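Local coordinates for CRISPR-associated endonuclease Cas9 (Campylobacter jejuni subsp. jejuni serotype O:2, PDB 5X2H), which uses a guide RNA to recognise a PAM-bearing DNA target and cleaves its two strands with RuvC-like and HNH nuclease domains, at a contact of chain A with DNA. Coordinates in Å, arbitrary orientation; residue numbers count along the deposited sequence, not the author numbering.

Site 1: a contact of chain A with DNA. Residues 653, 667, 765-766. With nucleotides of chain B.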
# COMPACT_ATOMS: atom_id res chain seq x y z
N TYR A 653 -19.33 24.44 -21.92
CA TYR A 653 -20.19 24.97 -20.87
C TYR A 653 -20.82 26.32 -21.21
O TYR A 653 -21.85 26.67 -20.61
CB TYR A 653 -19.39 25.11 -19.56
CG TYR A 653 -19.05 23.80 -18.89
CD1 TYR A 653 -19.62 22.60 -19.33
CD2 TYR A 653 -18.17 23.75 -17.81
CE1 TYR A 653 -19.31 21.40 -18.72
CE2 TYR A 653 -17.86 22.55 -17.19
CZ TYR A 653 -18.43 21.38 -17.65
OH TYR A 653 -18.13 20.19 -17.04
N LYS A 667 -20.04 20.55 -11.03
CA LYS A 667 -19.61 19.79 -12.21
C LYS A 667 -18.10 19.86 -12.38
O LYS A 667 -17.51 18.97 -13.00
CB LYS A 667 -20.32 20.32 -13.46
CG LYS A 667 -21.83 20.15 -13.42
CD LYS A 667 -22.49 20.88 -14.58
CE LYS A 667 -21.99 20.36 -15.92
NZ LYS A 667 -22.34 18.94 -16.14
N SER A 765 -24.29 11.97 -15.40
CA SER A 765 -24.90 13.27 -15.14
C SER A 765 -25.23 14.01 -16.43
O SER A 765 -26.19 14.77 -16.47
CB SER A 765 -23.98 14.12 -14.26
OG SER A 765 -22.76 14.40 -14.93
N SER A 766 -24.44 13.80 -17.49
CA SER A 766 -24.73 14.50 -18.74
C SER A 766 -26.04 14.04 -19.36
O SER A 766 -26.76 14.86 -19.95
CB SER A 766 -23.57 14.32 -19.72
OG SER A 766 -23.33 12.95 -19.99
P DA B 4 -18.66 14.05 -13.61
OP1 DA B 4 -18.17 15.33 -13.06
OP2 DA B 4 -19.95 13.46 -13.17
O5' DA B 4 -18.77 14.17 -15.20
C5' DA B 4 -17.66 14.60 -15.96
C4' DA B 4 -18.02 14.59 -17.42
O4' DA B 4 -17.85 13.25 -17.97
C3' DA B 4 -19.48 14.98 -17.72
O3' DA B 4 -19.54 15.73 -18.91
C2' DA B 4 -20.13 13.62 -17.92
C1' DA B 4 -19.02 12.94 -18.69
N9 DA B 4 -19.17 11.50 -18.84
C8 DA B 4 -19.88 10.65 -18.04
N7 DA B 4 -19.87 9.40 -18.47
C5 DA B 4 -19.13 9.46 -19.64
C6 DA B 4 -18.75 8.48 -20.58
N6 DA B 4 -19.09 7.19 -20.47
N1 DA B 4 -18.00 8.87 -21.63
C2 DA B 4 -17.66 10.16 -21.74
N3 DA B 4 -17.96 11.17 -20.92
C4 DA B 4 -18.70 10.74 -19.88
P DA B 5 -19.70 17.32 -18.87
OP1 DA B 5 -18.71 17.86 -17.90
OP2 DA B 5 -21.13 17.66 -18.73
O5' DA B 5 -19.22 17.75 -20.34
C5' DA B 5 -17.86 17.55 -20.70
C4' DA B 5 -17.75 16.86 -22.04
O4' DA B 5 -18.13 15.47 -21.91
C3' DA B 5 -18.64 17.44 -23.15
O3' DA B 5 -17.84 17.79 -24.25
C2' DA B 5 -19.62 16.31 -23.49
C1' DA B 5 -18.86 15.07 -23.05
N9 DA B 5 -19.72 13.96 -22.66
C8 DA B 5 -20.64 13.94 -21.66
N7 DA B 5 -21.26 12.79 -21.53
C5 DA B 5 -20.70 12.00 -22.51
C6 DA B 5 -20.93 10.66 -22.90
N6 DA B 5 -21.83 9.87 -22.30
N1 DA B 5 -20.21 10.17 -23.93
C2 DA B 5 -19.32 10.97 -24.52
N3 DA B 5 -19.01 12.24 -24.25
C4 DA B 5 -19.75 12.70 -23.22
O HOH W 1 -21.36 11.43 -14.76
O HOH W 2 -19.17 17.40 -14.98
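Ser766 holds its OG between its own backbone N and carbonyl carbon (chi1 58°), and this turns the hydroxyl up to the base of DA5 in chain B. The contact belongs to the PAM-reading face of this type II-C Cas9, crystallised with an AGAAACA PAM. The Ser766 hydroxyl donates to the Hoogsteen nitrogen N7 of DA5, with OG and N7 2.6 Å apart. DA5 is base-paired, so the reading is made from the major groove. Ser766 CB packs beside the same edge, 3.5 Å from DA5 C8. An N7 acceptor is common to adenine and guanine, so this bond by itself would favour a purine.

Tyr653 and Lys667 both grip the phosphate of DA5. Tyr653, at the end of helix 650-653, meets it with the rim of its ring. The phenol OH of Tyr653 donates to DA5 OP1 at 2.5 Å, and that oxygen lies in the plane of the ring. Lys667 reaches the other non-bridging oxygen. Its chain bends at chi3 and chi4 (59° and 64°), which brings the ammonium NZ of Lys667 to 3.1 Å from DA5 OP2 in a salt bridge.

Water joins the two phosphates. Water 2 lies 3.0 Å from the carbonyl O of Lys667 and also contacts OP1 of both DA4 and DA5. Water 1 bridges Ser765 to DA4. It lies 3.0 Å from the Ser765 backbone N, nearly straight at the hydrogen, and 2.9 Å from DA4 OP2. The direct bond from Ser765 OG to OP2 is weak.

Site 2: a contact of chain A with DNA. Residues 667, 678-679, 681, 701, 765. With nucleotides of chain B.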
# COMPACT_ATOMS: atom_id res chain seq x y z
N LYS A 667 -20.04 20.55 -11.03
CA LYS A 667 -19.61 19.79 -12.21
C LYS A 667 -18.10 19.86 -12.38
O LYS A 667 -17.51 18.97 -13.00
CB LYS A 667 -20.32 20.32 -13.46
CG LYS A 667 -21.83 20.15 -13.42
CD LYS A 667 -22.49 20.88 -14.58
CE LYS A 667 -21.99 20.36 -15.92
NZ LYS A 667 -22.34 18.94 -16.14
N ASN A 678 -14.18 16.24 -11.40
CA ASN A 678 -14.58 15.52 -10.20
C ASN A 678 -13.79 14.22 -10.04
O ASN A 678 -13.19 13.70 -10.98
CB ASN A 678 -16.07 15.21 -10.23
CG ASN A 678 -16.91 16.34 -9.66
OD1 ASN A 678 -16.67 16.79 -8.53
ND2 ASN A 678 -17.88 16.81 -10.43
N GLY A 679 -13.79 13.72 -8.82
CA GLY A 679 -13.40 12.35 -8.53
C GLY A 679 -14.59 11.42 -8.64
O GLY A 679 -15.57 11.71 -9.33
N MET A 681 -17.97 9.49 -8.16
CA MET A 681 -19.34 9.75 -7.70
C MET A 681 -19.77 8.53 -6.89
O MET A 681 -20.40 7.61 -7.40
CB MET A 681 -20.27 10.01 -8.87
CG MET A 681 -21.69 10.40 -8.48
SD MET A 681 -22.89 10.20 -9.81
CE MET A 681 -22.02 10.99 -11.17
N TYR A 701 -20.18 13.47 -4.94
CA TYR A 701 -18.80 13.14 -5.25
C TYR A 701 -17.94 13.16 -4.00
O TYR A 701 -18.34 13.64 -2.94
CB TYR A 701 -18.25 14.11 -6.30
CG TYR A 701 -19.05 14.15 -7.59
CD1 TYR A 701 -20.17 14.97 -7.71
CD2 TYR A 701 -18.70 13.35 -8.67
CE1 TYR A 701 -20.90 15.01 -8.88
CE2 TYR A 701 -19.43 13.38 -9.84
CZ TYR A 701 -20.53 14.21 -9.94
OH TYR A 701 -21.26 14.24 -11.11
N SER A 765 -24.29 11.97 -15.40
CA SER A 765 -24.90 13.27 -15.14
C SER A 765 -25.23 14.01 -16.43
O SER A 765 -26.19 14.77 -16.47
CB SER A 765 -23.98 14.12 -14.26
OG SER A 765 -22.76 14.40 -14.93
P DA B 3 -18.22 7.54 -11.57
OP1 DA B 3 -17.90 7.31 -10.15
OP2 DA B 3 -19.50 7.05 -12.12
O5' DA B 3 -18.12 9.10 -11.90
C5' DA B 3 -16.88 9.79 -11.68
C4' DA B 3 -16.61 10.80 -12.79
O4' DA B 3 -16.05 10.13 -13.95
C3' DA B 3 -17.83 11.58 -13.28
O3' DA B 3 -17.50 12.95 -13.40
C2' DA B 3 -18.15 10.94 -14.63
C1' DA B 3 -16.77 10.51 -15.11
N9 DA B 3 -16.80 9.37 -16.03
C8 DA B 3 -17.39 8.15 -15.82
N7 DA B 3 -17.25 7.31 -16.82
C5 DA B 3 -16.52 8.03 -17.75
C6 DA B 3 -16.04 7.70 -19.04
N6 DA B 3 -16.24 6.52 -19.63
N1 DA B 3 -15.34 8.65 -19.71
C2 DA B 3 -15.14 9.83 -19.12
N3 DA B 3 -15.54 10.25 -17.92
C4 DA B 3 -16.23 9.29 -17.28
P DA B 4 -18.66 14.05 -13.61
OP1 DA B 4 -18.17 15.33 -13.06
OP2 DA B 4 -19.95 13.46 -13.17
O5' DA B 4 -18.77 14.17 -15.20
C5' DA B 4 -17.66 14.60 -15.96
C4' DA B 4 -18.02 14.59 -17.42
O4' DA B 4 -17.85 13.25 -17.97
C3' DA B 4 -19.48 14.98 -17.72
O3' DA B 4 -19.54 15.73 -18.91
C2' DA B 4 -20.13 13.62 -17.92
C1' DA B 4 -19.02 12.94 -18.69
N9 DA B 4 -19.17 11.50 -18.84
C8 DA B 4 -19.88 10.65 -18.04
N7 DA B 4 -19.87 9.40 -18.47
C5 DA B 4 -19.13 9.46 -19.64
C6 DA B 4 -18.75 8.48 -20.58
N6 DA B 4 -19.09 7.19 -20.47
N1 DA B 4 -18.00 8.87 -21.63
C2 DA B 4 -17.66 10.16 -21.74
N3 DA B 4 -17.96 11.17 -20.92
C4 DA B 4 -18.70 10.74 -19.88
O HOH W 3 -21.36 11.43 -14.76
O HOH W 4 -19.17 17.40 -14.98
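The loop just after strand 674-677 meets the backbone of DA3 and DA4, and Tyr701 joins it from the end of strand 695-700. Asn678 and Tyr701 each bond one non-bridging oxygen of the DA4 phosphate. The Asn678 amide donates through ND2 to DA4 OP1 at 3.0 Å. The bond is almost straight (170° at the hydrogen), and OP1 lies in the amide plane. The Tyr701 phenol OH donates to the other non-bridging oxygen, DA4 OP2, at 2.6 Å.

The two side chains also support each other. ND2 of Asn678 sits over the centre of the Tyr701 ring, 3.6 Å above its plane, with the amide lying nearly parallel to the ring. Met681 CG covers the opposite face, offset toward the rim. The ring is thus held between an amide and a thioether chain, which should steady its hydroxyl at the phosphate. Met681 starts with CG anti to the backbone N (chi1 -175°) and bends at chi3. This carries the methyl CE of Met681 to 3.8 Å from DA4 OP2.

The preceding phosphate is held by main chain. Met681 N donates to OP1 of DA3 at 2.9 Å. The carbonyl O of Gly679 lies against the DA3 sugar, 3.3 Å from C5'. The contacts described here are to the DNA backbone and give no base-specific bond. In the fold, the loop lies between strands 674-677 and 683-689, and Tyr701 directly precedes helix 702-707.

Site 1 and site 2 follow each other along one DNA strand, with their C-alpha centres about 9 Å apart. They share Lys667 and Ser765. The DA4 phosphate lies at their junction, and together they run along DA3, DA4 and DA5. Site 2 grips backbone, whereas site 1 adds a base contact, so anchoring of the backbone probably helps to place the base for reading. Residues from the wedge family region and the C-terminal PAM-interacting region meet here on the same strand. The centres lie about 40 Å and 34 Å from Asp14 of the RuvC-like active site, so PAM binding is well separated from that cleavage centre.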